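Local coordinates for protein CaaX farnesyltransferase alpha subunit Ram2 (Aspergillus fumigatus, PDB 4L9P) that probably serves as the alpha subunit of a heterodimeric protein prenyltransferase that attaches farnesyl, and perhaps geranylgeranyl, groups to CaaX proteins, at residues 252-262 / 279-287; 19-28 / 72-80. The protein carries 1 engineered substitution. One frame throughout, in Å; residues are numbered along the deposited sequence. Where two conformers were deposited one is given.

Contact 1: residues 252-262 / 279-287. With EDO (1,2-ethanediol), chain H.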
loop_
_atom_site.group_PDB
_atom_site.type_symbol
_atom_site.label_atom_id
_atom_site.label_comp_id
_atom_site.label_asym_id
_atom_site.label_seq_id
_atom_site.Cartn_x
_atom_site.Cartn_y
_atom_site.Cartn_z
ATOM N N ILE A 252 -25.999 10.322 5.730
ATOM C CA ILE A 252 -25.276 11.235 6.654
ATOM C C ILE A 252 -26.124 11.487 7.911
ATOM O O ILE A 252 -25.614 11.428 9.042
ATOM C CB ILE A 252 -24.935 12.550 5.953
ATOM C CG1 ILE A 252 -23.759 12.259 4.972
ATOM C CG2 ILE A 252 -24.561 13.648 6.977
ATOM C CD1 ILE A 252 -23.539 13.414 3.979
ATOM N N LEU A 253 -27.426 11.681 7.743
ATOM C CA LEU A 253 -28.261 12.010 8.903
ATOM C C LEU A 253 -28.321 10.848 9.922
ATOM O O LEU A 253 -28.556 11.065 11.110
ATOM C CB LEU A 253 -29.679 12.381 8.431
ATOM C CG LEU A 253 -29.779 13.720 7.693
ATOM C CD1 LEU A 253 -31.124 13.818 6.960
ATOM C CD2 LEU A 253 -29.589 14.906 8.645
ATOM N N GLU A 254 -28.062 9.626 9.484
ATOM C CA GLU A 254 -28.006 8.504 10.424
ATOM C C GLU A 254 -26.763 8.508 11.291
ATOM O O GLU A 254 -26.762 7.881 12.370
ATOM C CB GLU A 254 -28.055 7.163 9.677
ATOM C CG GLU A 254 -29.323 6.983 8.860
ATOM C CD GLU A 254 -29.290 5.800 7.900
ATOM O OE1 GLU A 254 -28.242 5.204 7.636
ATOM O OE2 GLU A 254 -30.368 5.446 7.415
ATOM N N ALA A 255 -25.692 9.193 10.834
ATOM C CA ALA A 255 -24.374 9.132 11.526
ATOM C C ALA A 255 -23.515 10.219 10.936
ATOM O O ALA A 255 -22.723 9.999 10.049
ATOM C CB ALA A 255 -23.700 7.730 11.366
ATOM N N PRO A 256 -23.719 11.463 11.393
ATOM C CA PRO A 256 -23.099 12.583 10.665
ATOM C C PRO A 256 -21.571 12.619 10.737
ATOM O O PRO A 256 -20.990 13.271 9.880
ATOM C CB PRO A 256 -23.672 13.833 11.401
ATOM C CG PRO A 256 -24.990 13.360 11.860
ATOM C CD PRO A 256 -24.714 11.947 12.381
ATOM N N GLU A 257 -20.936 11.963 11.710
ATOM C CA GLU A 257 -19.465 11.985 11.750
ATOM C C GLU A 257 -18.843 10.916 10.831
ATOM O O GLU A 257 -17.626 10.811 10.758
ATOM C CB GLU A 257 -18.995 11.827 13.200
ATOM C CG GLU A 257 -17.507 12.099 13.482
ATOM C CD GLU A 257 -17.005 13.445 13.014
ATOM O OE1 GLU A 257 -17.837 14.304 12.699
ATOM O OE2 GLU A 257 -15.761 13.662 12.996
ATOM N N ASN A 258 -19.659 10.162 10.091
ATOM C CA ASN A 258 -19.131 9.117 9.194
ATOM C C ASN A 258 -18.558 9.766 7.932
ATOM O O ASN A 258 -19.304 10.331 7.128
ATOM C CB ASN A 258 -20.321 8.267 8.845
ATOM C CG ASN A 258 -20.070 7.219 7.783
ATOM O OD1 ASN A 258 -18.935 6.877 7.442
ATOM N ND2 ASN A 258 -21.187 6.658 7.282
ATOM N N ARG A 259 -17.247 9.674 7.720
ATOM C CA ARG A 259 -16.619 10.344 6.581
ATOM C C ARG A 259 -17.133 9.845 5.233
ATOM O O ARG A 259 -17.221 10.607 4.286
ATOM C CB ARG A 259 -15.103 10.156 6.654
ATOM C CG ARG A 259 -14.330 10.725 5.472
ATOM C CD ARG A 259 -12.852 10.519 5.739
ATOM N NE ARG A 259 -12.449 11.104 7.041
ATOM C CZ ARG A 259 -12.191 12.386 7.278
ATOM N NH1 ARG A 259 -12.202 13.290 6.278
ATOM N NH2 ARG A 259 -11.830 12.748 8.517
ATOM N N SER A 260 -17.421 8.542 5.141
ATOM C CA SER A 260 -17.618 7.922 3.809
ATOM C C SER A 260 -18.662 8.600 2.909
ATOM O O SER A 260 -18.352 8.878 1.770
ATOM C CB SER A 260 -17.925 6.416 3.944
ATOM O OG SER A 260 -16.797 5.737 4.518
ATOM N N PRO A 261 -19.893 8.865 3.415
ATOM C CA PRO A 261 -20.888 9.509 2.528
ATOM C C PRO A 261 -20.519 10.955 2.192
ATOM O O PRO A 261 -20.915 11.408 1.135
ATOM C CB PRO A 261 -22.196 9.493 3.349
ATOM C CG PRO A 261 -21.735 9.385 4.819
ATOM C CD PRO A 261 -20.519 8.422 4.687
ATOM N N TRP A 262 -19.798 11.656 3.069
ATOM C CA TRP A 262 -19.359 13.018 2.735
ATOM C C TRP A 262 -18.364 12.953 1.585
ATOM O O TRP A 262 -18.420 13.766 0.644
ATOM C CB TRP A 262 -18.714 13.706 3.940
ATOM C CG TRP A 262 -19.688 14.049 5.036
ATOM C CD1 TRP A 262 -19.907 13.337 6.172
ATOM C CD2 TRP A 262 -20.473 15.241 5.146
ATOM N NE1 TRP A 262 -20.817 14.001 6.995
ATOM C CE2 TRP A 262 -21.191 15.162 6.372
ATOM C CE3 TRP A 262 -20.664 16.370 4.316
ATOM C CZ2 TRP A 262 -22.063 16.198 6.810
ATOM C CZ3 TRP A 262 -21.576 17.381 4.734
ATOM C CH2 TRP A 262 -22.225 17.292 5.984
ATOM N N TRP A 279 -24.480 22.141 -1.223
ATOM C CA TRP A 279 -24.767 21.609 0.104
ATOM C C TRP A 279 -24.478 22.586 1.250
ATOM O O TRP A 279 -24.327 22.175 2.385
ATOM C CB TRP A 279 -23.965 20.327 0.356
ATOM C CG TRP A 279 -24.588 19.110 -0.248
ATOM C CD1 TRP A 279 -25.549 19.014 -1.253
ATOM C CD2 TRP A 279 -24.327 17.795 0.188
ATOM N NE1 TRP A 279 -25.865 17.674 -1.455
ATOM C CE2 TRP A 279 -25.126 16.913 -0.583
ATOM C CE3 TRP A 279 -23.495 17.275 1.181
ATOM C CZ2 TRP A 279 -25.094 15.516 -0.404
ATOM C CZ3 TRP A 279 -23.451 15.919 1.378
ATOM C CH2 TRP A 279 -24.280 15.037 0.613
ATOM N N LYS A 280 -24.443 23.884 0.955
ATOM C CA LYS A 280 -24.064 24.838 1.983
ATOM C C LYS A 280 -25.040 24.789 3.154
ATOM O O LYS A 280 -24.633 24.718 4.294
ATOM C CB LYS A 280 -23.971 26.239 1.389
ATOM C CG LYS A 280 -23.423 27.301 2.344
ATOM C CD LYS A 280 -23.408 28.658 1.665
ATOM C CE LYS A 280 -23.098 29.735 2.675
ATOM N NZ LYS A 280 -23.310 31.078 2.087
ATOM N N ASP A 281 -26.332 24.776 2.866
ATOM C CA ASP A 281 -27.300 24.820 3.943
ATOM C C ASP A 281 -27.323 23.490 4.681
ATOM O O ASP A 281 -27.465 23.456 5.902
ATOM C CB ASP A 281 -28.669 25.101 3.364
ATOM C CG ASP A 281 -28.829 26.524 2.935
ATOM O OD1 ASP A 281 -28.092 27.404 3.436
ATOM O OD2 ASP A 281 -29.732 26.760 2.100
ATOM N N PHE A 282 -27.205 22.383 3.944
ATOM C CA PHE A 282 -27.156 21.082 4.588
ATOM C C PHE A 282 -25.953 21.041 5.561
ATOM O O PHE A 282 -26.093 20.602 6.695
ATOM C CB PHE A 282 -27.003 19.982 3.533
ATOM C CG PHE A 282 -26.938 18.591 4.095
ATOM C CD1 PHE A 282 -28.066 18.021 4.643
ATOM C CD2 PHE A 282 -25.757 17.834 4.022
ATOM C CE1 PHE A 282 -28.066 16.748 5.134
ATOM C CE2 PHE A 282 -25.726 16.534 4.529
ATOM C CZ PHE A 282 -26.904 15.986 5.074
ATOM N N ALA A 283 -24.775 21.478 5.115
ATOM C CA ALA A 283 -23.584 21.463 5.965
ATOM C C ALA A 283 -23.806 22.366 7.179
ATOM O O ALA A 283 -23.497 21.976 8.285
ATOM C CB ALA A 283 -22.337 21.918 5.185
ATOM N N ARG A 284 -24.365 23.563 6.974
ATOM C CA ARG A 284 -24.629 24.458 8.108
ATOM C C ARG A 284 -25.552 23.825 9.142
ATOM O O ARG A 284 -25.499 24.193 10.331
ATOM C CB ARG A 284 -25.296 25.744 7.625
ATOM C CG ARG A 284 -24.456 26.596 6.723
ATOM C CD ARG A 284 -25.218 27.881 6.309
ATOM N NE ARG A 284 -24.845 28.973 7.196
ATOM C CZ ARG A 284 -25.674 29.747 7.917
ATOM N NH1 ARG A 284 -27.001 29.580 7.899
ATOM N NH2 ARG A 284 -25.152 30.703 8.687
ATOM N N SER A 285 -26.454 22.934 8.713
ATOM C CA SER A 285 -27.393 22.336 9.673
ATOM C C SER A 285 -26.701 21.521 10.788
ATOM O O SER A 285 -27.335 21.231 11.805
ATOM C CB SER A 285 -28.473 21.494 8.971
ATOM O OG SER A 285 -27.963 20.270 8.441
ATOM N N PHE A 286 -25.429 21.149 10.594
ATOM C CA PHE A 286 -24.694 20.364 11.583
ATOM C C PHE A 286 -23.824 21.258 12.454
ATOM O O PHE A 286 -23.088 20.768 13.314
ATOM C CB PHE A 286 -23.823 19.288 10.907
ATOM C CG PHE A 286 -24.622 18.322 10.112
ATOM C CD1 PHE A 286 -25.291 17.288 10.728
ATOM C CD2 PHE A 286 -24.790 18.507 8.745
ATOM C CE1 PHE A 286 -26.113 16.386 9.946
ATOM C CE2 PHE A 286 -25.578 17.650 7.981
ATOM C CZ PHE A 286 -26.233 16.578 8.583
ATOM N N VAL A 287 -23.885 22.572 12.227
ATOM C CA VAL A 287 -22.954 23.486 12.881
ATOM C C VAL A 287 -23.791 24.628 13.389
ATOM O O VAL A 287 -24.026 25.562 12.638
ATOM C CB VAL A 287 -21.794 23.982 11.900
ATOM C CG1 VAL A 287 -20.793 24.861 12.630
ATOM C CG2 VAL A 287 -21.057 22.780 11.229
HETATM C C1 EDO H . -12.267 13.466 13.937
HETATM O O1 EDO H . -11.794 14.369 14.944
HETATM C C2 EDO H . -13.147 12.439 14.650
HETATM O O2 EDO H . -14.347 13.036 15.200
#
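Trp262 meets Trp279, Phe282 and Phe286 in an aromatic cluster. Trp279 turns an edge toward the face of the Trp262 six-membered ring in an offset edge-to-face pair, centroids 5.9 Å apart and planes at 77°. Toward Phe286 the roles reverse: Trp262 offers its edge, and its CH2 lies 3.9 Å from Phe286 CE2. Phe282 meets Trp262 at an oblique 39°. Trp262 NE1 donates to Pro256 O (3.0 Å), which helps set the rotation of the indole with its benzo end in the cluster. Ile252 fills the centre with both branches. Its CD1 sits over the middle of the Trp262 ring and 3.6 Å from Trp279 CZ3, while CG2, anti to the backbone N, reaches Phe286 CZ at 3.7 Å. Pro256 CG and Leu253 CD2 pack against the CE1–CZ side of Phe286, the proline crossing it at about a right angle. The turn at Glu257 faces the beta subunit, where Asp84 of that chain accepts from Glu257 N. The cluster fills the corner between helices 238-254 and 259-272, closed by the short helix 280-284; helix 304-317 adds Trp309, stacked on Trp279, and Ala306 against Phe286.

Contact 2: residues 19-28 / 72-80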
loop_
_atom_site.group_PDB
_atom_site.type_symbol
_atom_site.label_atom_id
_atom_site.label_comp_id
_atom_site.label_asym_id
_atom_site.label_seq_id
_atom_site.Cartn_x
_atom_site.Cartn_y
_atom_site.Cartn_z
ATOM N N TYR A 19 3.888 -39.657 -2.061
ATOM C CA TYR A 19 4.183 -39.620 -3.486
ATOM C C TYR A 19 5.198 -40.662 -3.874
ATOM O O TYR A 19 4.999 -41.373 -4.881
ATOM C CB TYR A 19 4.656 -38.207 -3.898
ATOM C CG TYR A 19 3.534 -37.206 -3.768
ATOM C CD1 TYR A 19 2.609 -37.068 -4.792
ATOM C CD2 TYR A 19 3.349 -36.454 -2.597
ATOM C CE1 TYR A 19 1.534 -36.217 -4.697
ATOM C CE2 TYR A 19 2.264 -35.557 -2.508
ATOM C CZ TYR A 19 1.372 -35.451 -3.563
ATOM O OH TYR A 19 0.269 -34.611 -3.530
ATOM N N SER A 20 6.252 -40.804 -3.087
ATOM C CA SER A 20 7.294 -41.744 -3.516
ATOM C C SER A 20 6.858 -43.201 -3.462
ATOM O O SER A 20 7.441 -44.027 -4.145
ATOM C CB SER A 20 8.552 -41.571 -2.703
ATOM O OG SER A 20 8.195 -41.634 -1.345
ATOM N N SER A 21 5.844 -43.518 -2.664
ATOM C CA SER A 21 5.384 -44.897 -2.611
ATOM C C SER A 21 4.243 -45.187 -3.595
ATOM O O SER A 21 3.874 -46.332 -3.786
ATOM C CB SER A 21 4.983 -45.244 -1.179
ATOM O OG SER A 21 3.811 -44.565 -0.806
ATOM N N ASP A 22 3.712 -44.164 -4.248
ATOM C CA ASP A 22 2.502 -44.292 -5.085
ATOM C C ASP A 22 2.922 -44.657 -6.486
ATOM O O ASP A 22 3.662 -43.914 -7.133
ATOM C CB ASP A 22 1.809 -42.919 -5.128
ATOM C CG ASP A 22 0.425 -42.972 -5.741
ATOM O OD1 ASP A 22 0.114 -43.951 -6.428
ATOM O OD2 ASP A 22 -0.314 -41.969 -5.590
ATOM N N PRO A 23 2.479 -45.832 -7.000
ATOM C CA PRO A 23 2.883 -46.110 -8.382
ATOM C C PRO A 23 2.383 -45.108 -9.450
ATOM O O PRO A 23 2.943 -45.050 -10.563
ATOM C CB PRO A 23 2.284 -47.509 -8.656
ATOM C CG PRO A 23 1.268 -47.690 -7.658
ATOM C CD PRO A 23 1.564 -46.834 -6.435
ATOM N N GLU A 24 1.370 -44.286 -9.098
ATOM C CA GLU A 24 0.884 -43.226 -9.964
ATOM C C GLU A 24 1.995 -42.211 -10.269
ATOM O O GLU A 24 1.974 -41.573 -11.297
ATOM C CB GLU A 24 -0.173 -42.436 -9.198
ATOM C CG GLU A 24 -1.547 -42.901 -9.419
ATOM C CD GLU A 24 -2.106 -42.303 -10.681
ATOM O OE1 GLU A 24 -2.035 -41.069 -10.825
ATOM O OE2 GLU A 24 -2.623 -43.074 -11.500
ATOM N N TRP A 25 2.954 -42.137 -9.373
ATOM C CA TRP A 25 4.025 -41.144 -9.415
ATOM C C TRP A 25 5.350 -41.798 -9.745
ATOM O O TRP A 25 6.398 -41.153 -9.732
ATOM C CB TRP A 25 4.085 -40.422 -8.054
ATOM C CG TRP A 25 2.990 -39.406 -7.945
ATOM C CD1 TRP A 25 1.771 -39.544 -7.331
ATOM C CD2 TRP A 25 3.003 -38.130 -8.558
ATOM N NE1 TRP A 25 1.022 -38.391 -7.497
ATOM C CE2 TRP A 25 1.759 -37.513 -8.259
ATOM C CE3 TRP A 25 3.932 -37.459 -9.346
ATOM C CZ2 TRP A 25 1.433 -36.232 -8.710
ATOM C CZ3 TRP A 25 3.628 -36.144 -9.759
ATOM C CH2 TRP A 25 2.371 -35.577 -9.448
ATOM N N ALA A 26 5.320 -43.107 -10.019
ATOM C CA ALA A 26 6.586 -43.772 -10.280
ATOM C C ALA A 26 7.360 -43.256 -11.478
ATOM O O ALA A 26 8.572 -43.292 -11.439
ATOM C CB ALA A 26 6.348 -45.328 -10.434
ATOM N N SER A 27 6.681 -42.791 -12.532
ATOM C CA SER A 27 7.320 -42.405 -13.806
ATOM C C SER A 27 8.100 -41.100 -13.753
ATOM O O SER A 27 8.673 -40.710 -14.782
ATOM C CB SER A 27 6.313 -42.396 -14.997
ATOM O OG SER A 27 5.377 -41.284 -14.907
ATOM N N ILE A 28 8.137 -40.430 -12.589
ATOM C CA ILE A 28 8.846 -39.146 -12.490
ATOM C C ILE A 28 9.669 -39.077 -11.200
ATOM O O ILE A 28 9.242 -39.567 -10.187
ATOM C CB ILE A 28 7.878 -37.964 -12.693
ATOM C CG1 ILE A 28 8.657 -36.692 -13.059
ATOM C CG2 ILE A 28 6.984 -37.767 -11.481
ATOM C CD1 ILE A 28 7.727 -35.504 -13.442
ATOM N N ARG A 72 -2.580 -36.163 -12.375
ATOM C CA ARG A 72 -1.800 -36.307 -11.156
ATOM C C ARG A 72 -1.222 -34.950 -10.731
ATOM O O ARG A 72 -1.196 -34.646 -9.541
ATOM C CB ARG A 72 -0.700 -37.403 -11.248
ATOM C CG ARG A 72 0.431 -37.098 -12.205
ATOM C CD ARG A 72 1.519 -38.232 -12.163
ATOM N NE ARG A 72 2.566 -37.844 -13.076
ATOM C CZ ARG A 72 3.499 -38.666 -13.497
ATOM N NH1 ARG A 72 3.495 -39.924 -13.034
ATOM N NH2 ARG A 72 4.409 -38.225 -14.348
ATOM N N ALA A 73 -0.726 -34.181 -11.691
ATOM C CA ALA A 73 -0.165 -32.860 -11.370
ATOM C C ALA A 73 -1.246 -31.965 -10.813
ATOM O O ALA A 73 -0.984 -31.189 -9.861
ATOM C CB ALA A 73 0.469 -32.246 -12.627
ATOM N N LEU A 74 -2.448 -32.049 -11.365
ATOM C CA LEU A 74 -3.547 -31.242 -10.841
ATOM C C LEU A 74 -3.840 -31.593 -9.368
ATOM O O LEU A 74 -3.954 -30.711 -8.509
ATOM C CB LEU A 74 -4.787 -31.363 -11.748
ATOM C CG LEU A 74 -6.012 -30.517 -11.339
ATOM C CD1 LEU A 74 -5.687 -28.996 -11.450
ATOM C CD2 LEU A 74 -7.212 -30.906 -12.230
ATOM N N ARG A 75 -3.929 -32.868 -9.033
ATOM C CA ARG A 75 -4.129 -33.326 -7.649
ATOM C C ARG A 75 -2.969 -32.876 -6.743
ATOM O O ARG A 75 -3.190 -32.382 -5.626
ATOM C CB ARG A 75 -4.216 -34.856 -7.600
ATOM C CG ARG A 75 -5.493 -35.420 -8.181
ATOM C CD ARG A 75 -5.686 -36.928 -7.785
ATOM N NE ARG A 75 -4.479 -37.757 -7.954
ATOM C CZ ARG A 75 -4.127 -38.391 -9.077
ATOM N NH1 ARG A 75 -4.901 -38.343 -10.167
ATOM N NH2 ARG A 75 -3.000 -39.106 -9.091
ATOM N N LEU A 76 -1.760 -32.877 -7.282
ATOM C CA LEU A 76 -0.594 -32.429 -6.516
ATOM C C LEU A 76 -0.747 -30.928 -6.159
ATOM O O LEU A 76 -0.450 -30.499 -5.035
ATOM C CB LEU A 76 0.666 -32.611 -7.375
ATOM C CG LEU A 76 1.959 -32.049 -6.762
ATOM C CD1 LEU A 76 2.276 -32.604 -5.360
ATOM C CD2 LEU A 76 3.146 -32.257 -7.695
ATOM N N THR A 77 -1.159 -30.134 -7.129
ATOM C CA THR A 77 -1.356 -28.704 -6.804
ATOM C C THR A 77 -2.421 -28.508 -5.719
ATOM O O THR A 77 -2.245 -27.634 -4.870
ATOM C CB THR A 77 -1.732 -27.857 -8.035
ATOM O OG1 THR A 77 -3.052 -28.172 -8.554
ATOM C CG2 THR A 77 -0.648 -27.886 -9.119
ATOM N N GLY A 78 -3.476 -29.297 -5.709
ATOM C CA GLY A 78 -4.494 -29.161 -4.681
ATOM C C GLY A 78 -3.938 -29.560 -3.312
ATOM O O GLY A 78 -4.278 -28.931 -2.281
ATOM N N ASP A 79 -3.066 -30.588 -3.310
ATOM C CA ASP A 79 -2.467 -31.038 -2.048
ATOM C C ASP A 79 -1.549 -29.915 -1.471
ATOM O O ASP A 79 -1.600 -29.570 -0.269
ATOM C CB ASP A 79 -1.651 -32.315 -2.317
ATOM C CG ASP A 79 -1.184 -32.981 -1.049
ATOM O OD1 ASP A 79 -1.764 -32.732 0.029
ATOM O OD2 ASP A 79 -0.251 -33.766 -1.142
ATOM N N ILE A 80 -0.732 -29.328 -2.333
ATOM C CA ILE A 80 0.161 -28.278 -1.863
ATOM C C ILE A 80 -0.639 -27.071 -1.394
ATOM O O ILE A 80 -0.313 -26.473 -0.383
ATOM C CB ILE A 80 1.170 -27.862 -2.953
ATOM C CG1 ILE A 80 2.170 -29.053 -3.126
ATOM C CG2 ILE A 80 1.941 -26.578 -2.509
ATOM C CD1 ILE A 80 3.088 -28.930 -4.284
HETATM O O HOH W 1 -1.767 -38.015 -6.181
HETATM O O HOH W 2 6.456 -39.169 -16.278
#
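Arg72 lies along one face of the Trp25 indole, its CD 3.6 Å from the centroid of the six-membered ring and only 5° off the normal, a CH-pi contact. The guanidinium continues over the CE3 side of the ring, its plane only 13° from that of the indole, and NH1 donates to two acceptors: Glu24 O at 2.8 Å, in the carbonyl plane and on a lone pair, and Ser27 OG at 3.0 Å. Ile28 CG2 covers one face of the same group. Arg72 leaves the helix with CG between its backbone N and carbonyl carbon (chi1 67°) and then stays extended to NE, which carries it along the ring to the turn at 25-28. Alongside, Arg75 NH2 forms a salt bridge with Glu24 OE1 at 2.8 Å, approaching from above the carboxylate plane. Farther along the helix, Tyr19 OH donates to Asp79 OD2 at 2.6 Å, on its anti side, and Leu76 CD1 touches the hydroxyl end of the phenol. Residues 72-80, on helix 71-83, fall within a protein prenyltransferase alpha subunit repeat, a family of the TPR clan. In the second shell, an Asx turn, with Asp22 OD1 accepting from Glu24 N, shapes the chain ahead of Trp25. One water accepts from both Trp25 NE1 and Arg75 NE; another accepts from Arg72 NH2 and bonds to Ser27 OG. Glu68 completes the setting of Arg72 through a salt bridge to NE, while helix 51-65 supplies Tyr59 and Val63 against Trp25, and its Glu55 accepts from Tyr19 N.

The two contacts lie on opposite sides of the centre of the all-helical chain, their centres about 61 Å apart and their nearest atoms about 37 Å apart. Contact 2 comes first along the sequence and is complete before contact 1 begins; they share no helix. Contact 2 joins the N-terminal segment to helix 71-83, near the start of the row of TPR-like repeats, and no other chain of the assembly touches its segments. Contact 1 links helices 238-254, 259-272 and 280-284 toward the C-terminal end, where its 252-262 segment also meets the beta subunit. The two thus pack distant parts of the helical array, and of the two contacts contact 1 alone touches the beta subunit.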